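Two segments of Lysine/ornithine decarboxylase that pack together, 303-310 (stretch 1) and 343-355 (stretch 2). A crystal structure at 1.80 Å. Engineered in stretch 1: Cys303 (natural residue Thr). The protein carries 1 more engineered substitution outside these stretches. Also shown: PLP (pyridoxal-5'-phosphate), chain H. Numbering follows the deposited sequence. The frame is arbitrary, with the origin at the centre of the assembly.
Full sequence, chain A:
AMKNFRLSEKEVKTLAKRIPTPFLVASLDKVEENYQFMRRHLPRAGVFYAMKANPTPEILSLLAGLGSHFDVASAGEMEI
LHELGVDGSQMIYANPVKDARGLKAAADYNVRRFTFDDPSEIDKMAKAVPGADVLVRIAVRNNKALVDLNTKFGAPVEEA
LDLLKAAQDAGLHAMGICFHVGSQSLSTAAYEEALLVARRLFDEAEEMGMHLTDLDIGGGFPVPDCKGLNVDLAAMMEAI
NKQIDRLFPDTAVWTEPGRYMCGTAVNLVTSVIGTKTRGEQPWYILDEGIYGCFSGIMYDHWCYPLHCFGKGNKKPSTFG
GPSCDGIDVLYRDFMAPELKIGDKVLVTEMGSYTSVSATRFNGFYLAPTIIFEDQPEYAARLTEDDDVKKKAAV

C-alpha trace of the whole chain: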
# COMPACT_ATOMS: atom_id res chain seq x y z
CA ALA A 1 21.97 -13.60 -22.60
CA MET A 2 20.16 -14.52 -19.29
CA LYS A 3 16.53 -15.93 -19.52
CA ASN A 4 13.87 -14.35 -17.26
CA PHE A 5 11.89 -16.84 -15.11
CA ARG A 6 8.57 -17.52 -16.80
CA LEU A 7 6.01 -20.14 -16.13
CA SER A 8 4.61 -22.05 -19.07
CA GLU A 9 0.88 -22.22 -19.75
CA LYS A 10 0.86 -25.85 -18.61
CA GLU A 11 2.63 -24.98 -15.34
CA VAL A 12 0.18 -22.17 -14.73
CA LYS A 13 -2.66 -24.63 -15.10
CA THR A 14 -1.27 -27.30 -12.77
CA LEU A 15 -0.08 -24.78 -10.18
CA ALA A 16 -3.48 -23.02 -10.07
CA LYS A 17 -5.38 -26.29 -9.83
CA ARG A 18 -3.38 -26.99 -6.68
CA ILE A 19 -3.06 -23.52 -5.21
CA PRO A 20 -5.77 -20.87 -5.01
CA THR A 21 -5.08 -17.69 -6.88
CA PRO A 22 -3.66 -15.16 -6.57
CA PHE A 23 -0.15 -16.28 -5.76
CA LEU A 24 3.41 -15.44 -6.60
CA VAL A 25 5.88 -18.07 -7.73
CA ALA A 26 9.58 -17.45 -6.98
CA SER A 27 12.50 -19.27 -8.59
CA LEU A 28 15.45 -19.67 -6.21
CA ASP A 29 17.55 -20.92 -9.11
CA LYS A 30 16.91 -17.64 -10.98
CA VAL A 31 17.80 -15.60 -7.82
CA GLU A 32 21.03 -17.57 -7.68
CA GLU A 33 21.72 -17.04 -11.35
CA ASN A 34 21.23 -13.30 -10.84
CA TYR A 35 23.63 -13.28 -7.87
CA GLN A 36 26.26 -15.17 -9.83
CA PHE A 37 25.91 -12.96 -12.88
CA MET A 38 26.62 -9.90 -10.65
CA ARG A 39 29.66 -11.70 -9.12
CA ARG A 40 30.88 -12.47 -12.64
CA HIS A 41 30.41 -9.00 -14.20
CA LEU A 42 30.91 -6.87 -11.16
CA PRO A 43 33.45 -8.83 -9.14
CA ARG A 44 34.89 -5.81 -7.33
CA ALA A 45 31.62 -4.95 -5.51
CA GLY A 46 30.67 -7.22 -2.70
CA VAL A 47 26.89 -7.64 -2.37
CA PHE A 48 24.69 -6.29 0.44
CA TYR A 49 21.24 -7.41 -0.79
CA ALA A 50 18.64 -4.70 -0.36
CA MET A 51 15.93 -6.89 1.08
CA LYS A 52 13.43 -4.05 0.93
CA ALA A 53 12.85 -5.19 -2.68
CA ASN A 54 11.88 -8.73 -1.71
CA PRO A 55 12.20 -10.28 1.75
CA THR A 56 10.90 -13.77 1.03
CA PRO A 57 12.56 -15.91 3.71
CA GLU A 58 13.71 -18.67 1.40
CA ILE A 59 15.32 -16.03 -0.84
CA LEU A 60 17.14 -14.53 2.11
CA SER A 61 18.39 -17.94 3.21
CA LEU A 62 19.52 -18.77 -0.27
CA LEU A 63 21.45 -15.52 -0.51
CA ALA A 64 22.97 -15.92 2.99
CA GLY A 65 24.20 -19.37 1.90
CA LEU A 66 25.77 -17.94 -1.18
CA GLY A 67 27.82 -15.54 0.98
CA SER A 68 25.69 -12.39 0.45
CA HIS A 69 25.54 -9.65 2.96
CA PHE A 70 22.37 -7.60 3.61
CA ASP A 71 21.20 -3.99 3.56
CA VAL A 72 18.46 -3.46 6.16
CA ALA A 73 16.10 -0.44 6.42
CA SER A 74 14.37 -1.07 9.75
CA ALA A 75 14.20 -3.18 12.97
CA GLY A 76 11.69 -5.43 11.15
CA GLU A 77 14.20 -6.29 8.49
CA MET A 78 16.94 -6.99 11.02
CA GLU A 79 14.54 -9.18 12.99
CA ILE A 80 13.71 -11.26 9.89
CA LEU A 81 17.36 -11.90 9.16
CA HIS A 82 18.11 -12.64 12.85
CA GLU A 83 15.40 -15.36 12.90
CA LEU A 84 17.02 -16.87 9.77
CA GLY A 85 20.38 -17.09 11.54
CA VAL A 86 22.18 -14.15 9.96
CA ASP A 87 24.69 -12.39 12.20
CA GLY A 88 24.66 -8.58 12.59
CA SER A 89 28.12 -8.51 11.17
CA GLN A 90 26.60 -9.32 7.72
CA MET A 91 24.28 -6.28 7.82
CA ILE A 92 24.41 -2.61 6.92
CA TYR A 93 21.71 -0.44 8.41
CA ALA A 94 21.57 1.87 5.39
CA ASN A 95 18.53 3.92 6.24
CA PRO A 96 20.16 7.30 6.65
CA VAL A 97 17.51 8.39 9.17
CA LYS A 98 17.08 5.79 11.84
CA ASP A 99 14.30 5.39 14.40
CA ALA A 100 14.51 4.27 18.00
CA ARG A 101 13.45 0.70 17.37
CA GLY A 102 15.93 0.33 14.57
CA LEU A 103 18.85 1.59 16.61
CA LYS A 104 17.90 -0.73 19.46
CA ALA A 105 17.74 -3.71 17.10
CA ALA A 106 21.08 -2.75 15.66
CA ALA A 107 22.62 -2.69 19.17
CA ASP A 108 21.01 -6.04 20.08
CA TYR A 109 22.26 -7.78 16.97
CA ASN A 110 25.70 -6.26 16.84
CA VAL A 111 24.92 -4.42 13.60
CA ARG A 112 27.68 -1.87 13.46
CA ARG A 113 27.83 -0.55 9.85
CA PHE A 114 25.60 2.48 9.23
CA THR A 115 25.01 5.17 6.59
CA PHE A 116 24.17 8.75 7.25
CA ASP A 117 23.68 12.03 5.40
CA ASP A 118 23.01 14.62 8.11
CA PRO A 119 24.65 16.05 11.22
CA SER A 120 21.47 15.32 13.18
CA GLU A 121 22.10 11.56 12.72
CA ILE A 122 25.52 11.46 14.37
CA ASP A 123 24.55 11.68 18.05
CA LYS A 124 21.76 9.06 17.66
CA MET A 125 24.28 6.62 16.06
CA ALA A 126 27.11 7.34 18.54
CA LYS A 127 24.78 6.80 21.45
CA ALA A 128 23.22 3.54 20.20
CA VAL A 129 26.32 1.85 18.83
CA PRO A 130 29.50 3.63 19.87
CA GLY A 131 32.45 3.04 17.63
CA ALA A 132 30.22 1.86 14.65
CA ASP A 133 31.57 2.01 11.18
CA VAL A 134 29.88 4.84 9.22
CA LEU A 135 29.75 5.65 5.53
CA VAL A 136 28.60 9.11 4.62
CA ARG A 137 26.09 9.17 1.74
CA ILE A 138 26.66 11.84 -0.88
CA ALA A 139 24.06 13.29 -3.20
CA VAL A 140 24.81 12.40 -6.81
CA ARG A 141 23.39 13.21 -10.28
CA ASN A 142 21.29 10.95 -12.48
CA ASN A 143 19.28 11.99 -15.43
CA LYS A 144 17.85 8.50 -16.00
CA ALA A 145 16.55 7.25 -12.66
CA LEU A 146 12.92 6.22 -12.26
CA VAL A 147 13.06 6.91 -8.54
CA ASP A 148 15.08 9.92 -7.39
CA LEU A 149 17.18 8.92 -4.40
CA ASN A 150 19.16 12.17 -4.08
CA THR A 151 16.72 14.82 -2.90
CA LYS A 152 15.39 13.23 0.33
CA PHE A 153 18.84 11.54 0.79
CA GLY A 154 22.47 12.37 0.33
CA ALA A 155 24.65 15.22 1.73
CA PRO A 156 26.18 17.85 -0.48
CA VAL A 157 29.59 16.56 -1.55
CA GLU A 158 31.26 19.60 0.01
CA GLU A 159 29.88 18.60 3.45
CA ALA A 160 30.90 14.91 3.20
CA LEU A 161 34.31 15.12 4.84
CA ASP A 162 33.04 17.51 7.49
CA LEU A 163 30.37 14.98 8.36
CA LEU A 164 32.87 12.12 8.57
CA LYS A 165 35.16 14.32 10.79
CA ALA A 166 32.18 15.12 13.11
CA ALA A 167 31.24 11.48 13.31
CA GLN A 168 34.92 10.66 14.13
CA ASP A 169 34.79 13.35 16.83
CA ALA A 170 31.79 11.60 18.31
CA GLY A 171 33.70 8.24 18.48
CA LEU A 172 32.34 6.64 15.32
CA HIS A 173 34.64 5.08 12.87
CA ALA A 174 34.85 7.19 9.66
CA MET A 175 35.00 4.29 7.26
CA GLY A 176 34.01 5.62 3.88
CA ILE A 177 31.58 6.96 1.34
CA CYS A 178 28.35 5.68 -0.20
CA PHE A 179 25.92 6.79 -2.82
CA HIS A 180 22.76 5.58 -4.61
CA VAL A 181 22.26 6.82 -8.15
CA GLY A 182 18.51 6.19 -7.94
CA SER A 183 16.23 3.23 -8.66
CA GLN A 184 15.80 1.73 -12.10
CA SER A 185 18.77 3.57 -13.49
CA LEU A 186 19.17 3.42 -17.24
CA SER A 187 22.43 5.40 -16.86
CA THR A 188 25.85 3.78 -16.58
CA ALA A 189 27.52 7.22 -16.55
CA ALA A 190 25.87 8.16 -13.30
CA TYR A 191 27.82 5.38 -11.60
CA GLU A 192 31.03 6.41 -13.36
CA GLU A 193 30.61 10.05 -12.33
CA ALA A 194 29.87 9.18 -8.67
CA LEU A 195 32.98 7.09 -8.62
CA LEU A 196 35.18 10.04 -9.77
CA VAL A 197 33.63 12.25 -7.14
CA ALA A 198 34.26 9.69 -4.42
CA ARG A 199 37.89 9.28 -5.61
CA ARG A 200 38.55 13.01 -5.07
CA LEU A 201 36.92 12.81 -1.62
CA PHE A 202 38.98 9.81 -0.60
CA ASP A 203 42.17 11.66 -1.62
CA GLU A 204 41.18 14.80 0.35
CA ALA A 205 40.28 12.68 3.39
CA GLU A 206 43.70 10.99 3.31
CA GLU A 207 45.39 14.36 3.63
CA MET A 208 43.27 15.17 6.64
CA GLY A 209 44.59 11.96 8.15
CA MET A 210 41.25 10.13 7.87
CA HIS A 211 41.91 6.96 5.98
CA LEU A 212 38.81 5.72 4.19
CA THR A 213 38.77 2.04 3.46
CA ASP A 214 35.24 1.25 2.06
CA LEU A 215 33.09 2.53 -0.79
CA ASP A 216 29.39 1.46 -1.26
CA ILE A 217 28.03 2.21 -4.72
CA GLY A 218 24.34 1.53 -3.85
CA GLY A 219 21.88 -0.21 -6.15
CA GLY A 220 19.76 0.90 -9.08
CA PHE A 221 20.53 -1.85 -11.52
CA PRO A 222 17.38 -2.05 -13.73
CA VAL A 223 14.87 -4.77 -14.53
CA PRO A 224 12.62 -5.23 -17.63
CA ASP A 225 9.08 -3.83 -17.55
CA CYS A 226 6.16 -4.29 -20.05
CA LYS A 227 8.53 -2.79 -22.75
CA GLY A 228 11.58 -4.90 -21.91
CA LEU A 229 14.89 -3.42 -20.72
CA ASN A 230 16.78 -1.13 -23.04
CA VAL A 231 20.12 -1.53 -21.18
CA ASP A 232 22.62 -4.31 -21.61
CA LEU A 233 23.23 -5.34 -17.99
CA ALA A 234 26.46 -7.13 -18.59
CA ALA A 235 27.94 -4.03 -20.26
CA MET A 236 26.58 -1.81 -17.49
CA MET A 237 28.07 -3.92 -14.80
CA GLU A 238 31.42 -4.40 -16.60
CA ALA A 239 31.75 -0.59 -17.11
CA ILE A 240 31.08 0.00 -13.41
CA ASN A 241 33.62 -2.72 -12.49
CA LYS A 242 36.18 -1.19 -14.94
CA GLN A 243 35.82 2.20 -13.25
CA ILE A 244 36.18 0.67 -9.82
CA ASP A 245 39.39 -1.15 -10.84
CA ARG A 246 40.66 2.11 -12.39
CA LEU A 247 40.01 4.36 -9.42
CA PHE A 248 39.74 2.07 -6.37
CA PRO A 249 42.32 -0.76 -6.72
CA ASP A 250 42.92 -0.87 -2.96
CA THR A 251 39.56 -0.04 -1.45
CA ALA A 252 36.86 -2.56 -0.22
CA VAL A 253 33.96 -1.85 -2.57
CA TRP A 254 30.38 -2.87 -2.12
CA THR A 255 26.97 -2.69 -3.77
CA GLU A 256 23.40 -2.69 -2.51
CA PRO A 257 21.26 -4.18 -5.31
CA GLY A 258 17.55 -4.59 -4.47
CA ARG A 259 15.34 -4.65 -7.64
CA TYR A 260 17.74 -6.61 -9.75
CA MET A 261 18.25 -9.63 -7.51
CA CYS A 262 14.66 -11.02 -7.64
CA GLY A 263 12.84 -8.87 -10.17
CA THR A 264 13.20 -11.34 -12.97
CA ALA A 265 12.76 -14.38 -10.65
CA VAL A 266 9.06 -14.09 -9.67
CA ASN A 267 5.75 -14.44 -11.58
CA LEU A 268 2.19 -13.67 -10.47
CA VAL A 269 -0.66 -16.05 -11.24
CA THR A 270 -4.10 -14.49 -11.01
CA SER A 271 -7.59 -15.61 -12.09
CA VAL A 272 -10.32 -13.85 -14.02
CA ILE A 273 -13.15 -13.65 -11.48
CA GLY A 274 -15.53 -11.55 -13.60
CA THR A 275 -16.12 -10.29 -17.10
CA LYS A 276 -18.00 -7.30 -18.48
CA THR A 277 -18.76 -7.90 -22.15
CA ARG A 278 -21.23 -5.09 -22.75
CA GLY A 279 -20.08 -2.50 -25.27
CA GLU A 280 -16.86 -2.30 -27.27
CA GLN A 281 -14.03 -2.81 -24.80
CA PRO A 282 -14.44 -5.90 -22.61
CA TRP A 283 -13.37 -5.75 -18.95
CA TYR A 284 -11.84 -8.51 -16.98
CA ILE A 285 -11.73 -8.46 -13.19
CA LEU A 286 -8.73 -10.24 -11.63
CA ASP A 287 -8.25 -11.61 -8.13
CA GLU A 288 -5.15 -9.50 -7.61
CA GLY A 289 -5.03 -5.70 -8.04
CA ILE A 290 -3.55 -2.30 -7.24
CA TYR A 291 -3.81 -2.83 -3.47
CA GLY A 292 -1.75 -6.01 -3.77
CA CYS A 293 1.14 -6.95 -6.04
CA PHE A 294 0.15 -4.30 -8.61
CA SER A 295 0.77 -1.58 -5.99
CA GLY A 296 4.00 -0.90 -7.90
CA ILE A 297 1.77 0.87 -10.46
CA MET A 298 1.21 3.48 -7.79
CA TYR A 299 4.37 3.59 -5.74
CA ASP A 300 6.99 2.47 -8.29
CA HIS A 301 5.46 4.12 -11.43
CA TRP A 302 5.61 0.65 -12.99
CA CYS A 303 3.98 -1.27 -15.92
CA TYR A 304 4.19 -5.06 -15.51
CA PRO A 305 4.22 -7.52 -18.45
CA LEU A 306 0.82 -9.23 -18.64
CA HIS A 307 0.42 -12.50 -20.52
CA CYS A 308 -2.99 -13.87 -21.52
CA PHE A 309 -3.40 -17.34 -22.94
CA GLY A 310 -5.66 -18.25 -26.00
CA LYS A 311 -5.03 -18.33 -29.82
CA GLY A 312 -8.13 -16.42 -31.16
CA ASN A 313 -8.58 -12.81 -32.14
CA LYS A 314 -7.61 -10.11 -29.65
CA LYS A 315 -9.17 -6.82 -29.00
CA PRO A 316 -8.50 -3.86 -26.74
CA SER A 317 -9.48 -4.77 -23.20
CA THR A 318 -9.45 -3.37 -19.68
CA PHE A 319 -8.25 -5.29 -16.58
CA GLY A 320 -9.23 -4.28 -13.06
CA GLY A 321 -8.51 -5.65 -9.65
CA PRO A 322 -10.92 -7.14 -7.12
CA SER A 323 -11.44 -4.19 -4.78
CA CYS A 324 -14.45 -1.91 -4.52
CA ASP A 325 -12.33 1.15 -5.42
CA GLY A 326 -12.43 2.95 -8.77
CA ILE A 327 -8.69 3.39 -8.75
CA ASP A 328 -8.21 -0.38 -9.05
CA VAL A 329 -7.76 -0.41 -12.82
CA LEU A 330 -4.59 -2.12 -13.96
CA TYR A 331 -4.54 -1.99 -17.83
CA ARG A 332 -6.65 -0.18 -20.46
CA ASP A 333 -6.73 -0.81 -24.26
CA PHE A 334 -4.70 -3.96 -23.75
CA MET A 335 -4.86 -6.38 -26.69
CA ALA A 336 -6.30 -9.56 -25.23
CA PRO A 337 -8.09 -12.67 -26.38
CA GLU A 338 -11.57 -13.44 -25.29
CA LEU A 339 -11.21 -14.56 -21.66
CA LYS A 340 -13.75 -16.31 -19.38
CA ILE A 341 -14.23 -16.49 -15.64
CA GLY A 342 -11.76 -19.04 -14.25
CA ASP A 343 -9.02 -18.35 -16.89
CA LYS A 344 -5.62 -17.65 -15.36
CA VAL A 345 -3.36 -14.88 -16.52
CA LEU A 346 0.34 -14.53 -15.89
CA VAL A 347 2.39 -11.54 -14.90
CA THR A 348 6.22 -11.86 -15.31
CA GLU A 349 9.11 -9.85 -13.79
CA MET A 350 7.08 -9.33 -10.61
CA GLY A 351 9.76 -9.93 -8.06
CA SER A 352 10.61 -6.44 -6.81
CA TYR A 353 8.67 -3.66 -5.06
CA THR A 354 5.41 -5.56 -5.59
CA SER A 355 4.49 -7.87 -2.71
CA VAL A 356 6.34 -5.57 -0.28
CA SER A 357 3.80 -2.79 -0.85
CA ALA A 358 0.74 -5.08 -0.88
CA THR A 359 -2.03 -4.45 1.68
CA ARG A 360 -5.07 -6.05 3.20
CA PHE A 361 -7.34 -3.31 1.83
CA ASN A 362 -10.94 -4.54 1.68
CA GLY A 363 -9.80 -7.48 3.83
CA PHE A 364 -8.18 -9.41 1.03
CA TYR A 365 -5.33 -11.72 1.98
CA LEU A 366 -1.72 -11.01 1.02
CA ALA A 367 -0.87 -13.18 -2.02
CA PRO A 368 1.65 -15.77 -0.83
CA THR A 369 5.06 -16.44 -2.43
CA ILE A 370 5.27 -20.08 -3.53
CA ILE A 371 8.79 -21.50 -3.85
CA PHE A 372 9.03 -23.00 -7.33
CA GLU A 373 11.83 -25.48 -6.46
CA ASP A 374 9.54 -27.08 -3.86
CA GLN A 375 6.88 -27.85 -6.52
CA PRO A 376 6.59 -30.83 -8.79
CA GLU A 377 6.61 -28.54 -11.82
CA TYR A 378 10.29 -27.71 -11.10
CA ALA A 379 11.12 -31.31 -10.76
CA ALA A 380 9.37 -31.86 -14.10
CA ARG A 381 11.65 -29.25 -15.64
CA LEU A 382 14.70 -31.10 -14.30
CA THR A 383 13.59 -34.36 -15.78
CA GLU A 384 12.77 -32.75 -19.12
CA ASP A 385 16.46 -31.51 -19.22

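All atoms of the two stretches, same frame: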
# COMPACT_ATOMS: atom_id res chain seq x y z
N CYS A 303 4.94 -0.59 -15.01
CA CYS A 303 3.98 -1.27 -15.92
C CYS A 303 4.46 -2.68 -16.05
O CYS A 303 5.59 -2.84 -16.53
CB CYS A 303 4.09 -0.56 -17.28
SG CYS A 303 3.13 -1.35 -18.64
N TYR A 304 3.74 -3.68 -15.54
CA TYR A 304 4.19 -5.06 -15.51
C TYR A 304 3.79 -5.80 -16.79
O TYR A 304 2.72 -5.54 -17.33
CB TYR A 304 3.61 -5.84 -14.29
CG TYR A 304 4.08 -5.20 -13.02
CD1 TYR A 304 5.29 -5.56 -12.44
CD2 TYR A 304 3.32 -4.24 -12.41
CE1 TYR A 304 5.74 -4.90 -11.26
CE2 TYR A 304 3.77 -3.58 -11.25
CZ TYR A 304 4.98 -3.87 -10.73
OH TYR A 304 5.40 -3.18 -9.59
N PRO A 305 4.59 -6.76 -17.27
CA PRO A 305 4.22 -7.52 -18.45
C PRO A 305 3.12 -8.54 -18.14
O PRO A 305 3.39 -9.51 -17.47
CB PRO A 305 5.50 -8.28 -18.85
CG PRO A 305 6.50 -7.78 -17.95
CD PRO A 305 5.95 -7.08 -16.81
N LEU A 306 1.96 -8.36 -18.74
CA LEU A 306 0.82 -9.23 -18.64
C LEU A 306 0.77 -10.19 -19.79
O LEU A 306 0.88 -9.75 -20.93
CB LEU A 306 -0.47 -8.36 -18.54
CG LEU A 306 -1.77 -9.15 -18.57
CD1 LEU A 306 -1.95 -10.05 -17.33
CD2 LEU A 306 -2.87 -8.15 -18.60
N HIS A 307 0.55 -11.47 -19.52
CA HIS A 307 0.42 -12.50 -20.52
C HIS A 307 -0.92 -13.18 -20.39
O HIS A 307 -1.23 -13.75 -19.35
CB HIS A 307 1.55 -13.55 -20.45
CG HIS A 307 2.91 -12.92 -20.45
ND1 HIS A 307 3.61 -12.57 -19.29
CD2 HIS A 307 3.64 -12.42 -21.47
CE1 HIS A 307 4.73 -11.95 -19.62
NE2 HIS A 307 4.76 -11.82 -20.92
N CYS A 308 -1.69 -13.18 -21.47
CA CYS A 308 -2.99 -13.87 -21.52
C CYS A 308 -2.83 -15.10 -22.37
O CYS A 308 -2.07 -15.12 -23.32
CB CYS A 308 -4.07 -12.97 -22.12
SG CYS A 308 -4.32 -11.44 -21.20
N PHE A 309 -3.55 -16.12 -22.11
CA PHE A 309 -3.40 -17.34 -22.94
C PHE A 309 -4.67 -17.47 -23.87
O PHE A 309 -5.79 -17.06 -23.50
CB PHE A 309 -3.19 -18.54 -22.01
CG PHE A 309 -1.97 -18.46 -21.12
CD1 PHE A 309 -0.70 -18.64 -21.62
CD2 PHE A 309 -2.09 -18.14 -19.77
CE1 PHE A 309 0.42 -18.57 -20.85
CE2 PHE A 309 -0.95 -18.05 -18.99
CZ PHE A 309 0.30 -18.23 -19.51
N GLY A 310 -4.53 -18.07 -25.04
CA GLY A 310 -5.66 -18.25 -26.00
C GLY A 310 -5.21 -17.80 -27.37
O GLY A 310 -4.53 -16.77 -27.48
N ASP A 343 -10.28 -18.40 -16.15
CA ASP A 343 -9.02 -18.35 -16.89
C ASP A 343 -7.95 -17.72 -15.98
O ASP A 343 -8.27 -16.84 -15.14
CB ASP A 343 -9.09 -17.55 -18.21
CG ASP A 343 -9.96 -18.24 -19.31
OD1 ASP A 343 -10.30 -19.41 -19.16
OD2 ASP A 343 -10.21 -17.54 -20.32
N LYS A 344 -6.73 -18.23 -16.08
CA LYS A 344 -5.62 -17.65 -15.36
C LYS A 344 -4.80 -16.81 -16.31
O LYS A 344 -4.63 -17.17 -17.45
CB LYS A 344 -4.73 -18.71 -14.71
CG LYS A 344 -5.35 -19.39 -13.50
CD LYS A 344 -6.38 -20.39 -13.95
CE LYS A 344 -7.06 -21.06 -12.78
NZ LYS A 344 -8.14 -20.26 -12.14
N VAL A 345 -4.34 -15.67 -15.83
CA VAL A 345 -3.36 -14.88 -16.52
C VAL A 345 -2.07 -14.87 -15.73
O VAL A 345 -2.04 -15.18 -14.49
CB VAL A 345 -3.83 -13.42 -16.81
CG1 VAL A 345 -5.05 -13.46 -17.72
CG2 VAL A 345 -4.06 -12.60 -15.57
N LEU A 346 -1.02 -14.50 -16.46
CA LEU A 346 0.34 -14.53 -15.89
C LEU A 346 1.03 -13.21 -15.98
O LEU A 346 1.07 -12.62 -17.05
CB LEU A 346 1.16 -15.62 -16.59
CG LEU A 346 2.64 -15.80 -16.18
CD1 LEU A 346 2.77 -16.47 -14.83
CD2 LEU A 346 3.48 -16.58 -17.25
N VAL A 347 1.62 -12.74 -14.86
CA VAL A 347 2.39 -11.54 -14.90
C VAL A 347 3.86 -11.87 -14.55
O VAL A 347 4.14 -12.50 -13.48
CB VAL A 347 1.87 -10.45 -13.93
CG1 VAL A 347 2.62 -9.14 -14.13
CG2 VAL A 347 0.41 -10.23 -14.19
N THR A 348 4.77 -11.48 -15.42
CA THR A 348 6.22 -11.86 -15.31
C THR A 348 6.99 -10.69 -14.69
O THR A 348 6.43 -9.59 -14.59
CB THR A 348 6.86 -12.37 -16.61
OG1 THR A 348 6.68 -11.40 -17.70
CG2 THR A 348 6.25 -13.68 -16.95
N GLU A 349 8.25 -10.91 -14.32
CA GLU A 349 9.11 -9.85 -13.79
C GLU A 349 8.39 -9.08 -12.65
O GLU A 349 8.41 -7.82 -12.63
CB GLU A 349 9.60 -8.89 -14.90
CG GLU A 349 10.55 -9.60 -15.93
CD GLU A 349 9.83 -10.44 -16.94
OE1 GLU A 349 8.91 -9.98 -17.63
OE2 GLU A 349 10.16 -11.63 -17.08
N MET A 350 7.85 -9.84 -11.72
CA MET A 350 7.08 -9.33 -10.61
C MET A 350 7.75 -9.44 -9.24
O MET A 350 7.11 -9.38 -8.25
CB MET A 350 5.70 -9.96 -10.62
CG MET A 350 4.63 -9.04 -11.16
SD MET A 350 3.30 -8.88 -10.03
CE MET A 350 2.30 -7.51 -10.58
N GLY A 351 9.06 -9.62 -9.24
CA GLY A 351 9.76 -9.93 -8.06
C GLY A 351 10.11 -8.78 -7.13
O GLY A 351 10.49 -9.06 -5.95
N SER A 352 10.06 -7.55 -7.60
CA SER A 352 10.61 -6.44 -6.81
C SER A 352 9.68 -5.25 -6.61
O SER A 352 9.08 -4.79 -7.56
CB SER A 352 11.90 -5.91 -7.40
OG SER A 352 12.83 -6.96 -7.46
N TYR A 353 9.56 -4.80 -5.36
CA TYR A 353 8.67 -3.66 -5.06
C TYR A 353 7.20 -3.90 -5.49
O TYR A 353 6.54 -3.04 -6.05
CB TYR A 353 9.22 -2.34 -5.57
CG TYR A 353 10.65 -2.09 -5.07
CD1 TYR A 353 10.92 -1.81 -3.74
CD2 TYR A 353 11.71 -2.16 -5.94
CE1 TYR A 353 12.20 -1.60 -3.33
CE2 TYR A 353 13.04 -1.95 -5.55
CZ TYR A 353 13.28 -1.69 -4.20
OH TYR A 353 14.57 -1.47 -3.73
N THR A 354 6.77 -5.12 -5.25
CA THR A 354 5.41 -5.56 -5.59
C THR A 354 4.78 -6.07 -4.30
O THR A 354 3.98 -5.31 -3.67
CB THR A 354 5.47 -6.67 -6.67
OG1 THR A 354 6.37 -7.67 -6.21
CG2 THR A 354 5.92 -6.05 -8.02
N SER A 355 5.09 -7.28 -3.90
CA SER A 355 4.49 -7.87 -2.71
C SER A 355 4.83 -7.06 -1.45
O SER A 355 4.01 -7.02 -0.46
CB SER A 355 4.87 -9.34 -2.49
OG SER A 355 6.28 -9.37 -2.42
N1 PLP H . 20.13 0.33 -0.94
C2 PLP H . 19.52 1.46 -0.50
C2A PLP H . 20.14 2.25 0.62
C3 PLP H . 18.26 1.92 -1.13
O3 PLP H . 17.63 3.05 -0.70
C4 PLP H . 17.70 1.10 -2.23
C4A PLP H . 16.44 1.48 -2.91
O4A PLP H . 15.63 2.19 -2.34
C5 PLP H . 18.46 -0.11 -2.62
C6 PLP H . 19.64 -0.42 -1.94
C5A PLP H . 17.96 -1.00 -3.73
O4P PLP H . 17.71 -0.21 -4.89
P PLP H . 17.39 -0.91 -6.31
O1P PLP H . 18.64 -1.69 -6.62
O2P PLP H . 17.13 0.25 -7.24
O3P PLP H . 16.18 -1.76 -6.02
O HOH W 1 8.10 -3.03 -9.30
O HOH W 2 -5.29 -16.16 -20.07

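What holds the two backbones in register? They run antiparallel, with His307 and Leu346 as the hydrogen-bonded pair: His307 N donates to Leu346 O at 2.8 Å, and Leu346 N returns a bond to His307 O at 3.0 Å. Two residues along each chain, Thr348 N donates to Pro305 O at 3.2 Å, and that same oxygen lies 3.4 Å from Val347 CA in a CA-H...O contact.

How does Tyr304 fill its pocket? Its CB points toward stretch 2, and chi1 of -62° (m) with chi2 of -87° carries the ring along Met350. The methionine's CE lies over one ring face, 3.9 Å from the centroid of the Tyr304 ring, in a CH-pi contact; chi1 and chi2 of Met350 both fall between the usual wells. At the root of the side chain, Tyr304 CB packs 3.4 Å from Val347 CG1. At the far end the hydroxyl is served by a water, which accepts from Tyr304 OH at 2.7 Å and donates to Ser352 O at 2.7 Å, so the phenol's polar tip is satisfied within an otherwise buried site.

Which side chains share the sheet's faces? Leu306 and Val347 lie on one face. The t,p rotamer of Leu306 brings its CD1 3.7 Å from Val345 CG2 and 3.9 Å from Val347 CG2, making a small apolar cluster. His307 and Leu346 occupy the other face; chi1 of -52° (m) turns the imidazole back toward the partner strand, where His307 ND1 makes a weak hydrogen bond to Leu346 O at 3.4 Å.

How does Phe309 meet the other stretch? Its CB points sideways, yet the m rotamer brings the ring nearer, with Phe309 CZ 4.0 Å from Leu346 CB. Here a water bridges the backbones, accepting from Phe309 N at 2.7 Å and donating to Lys344 O at 2.9 Å.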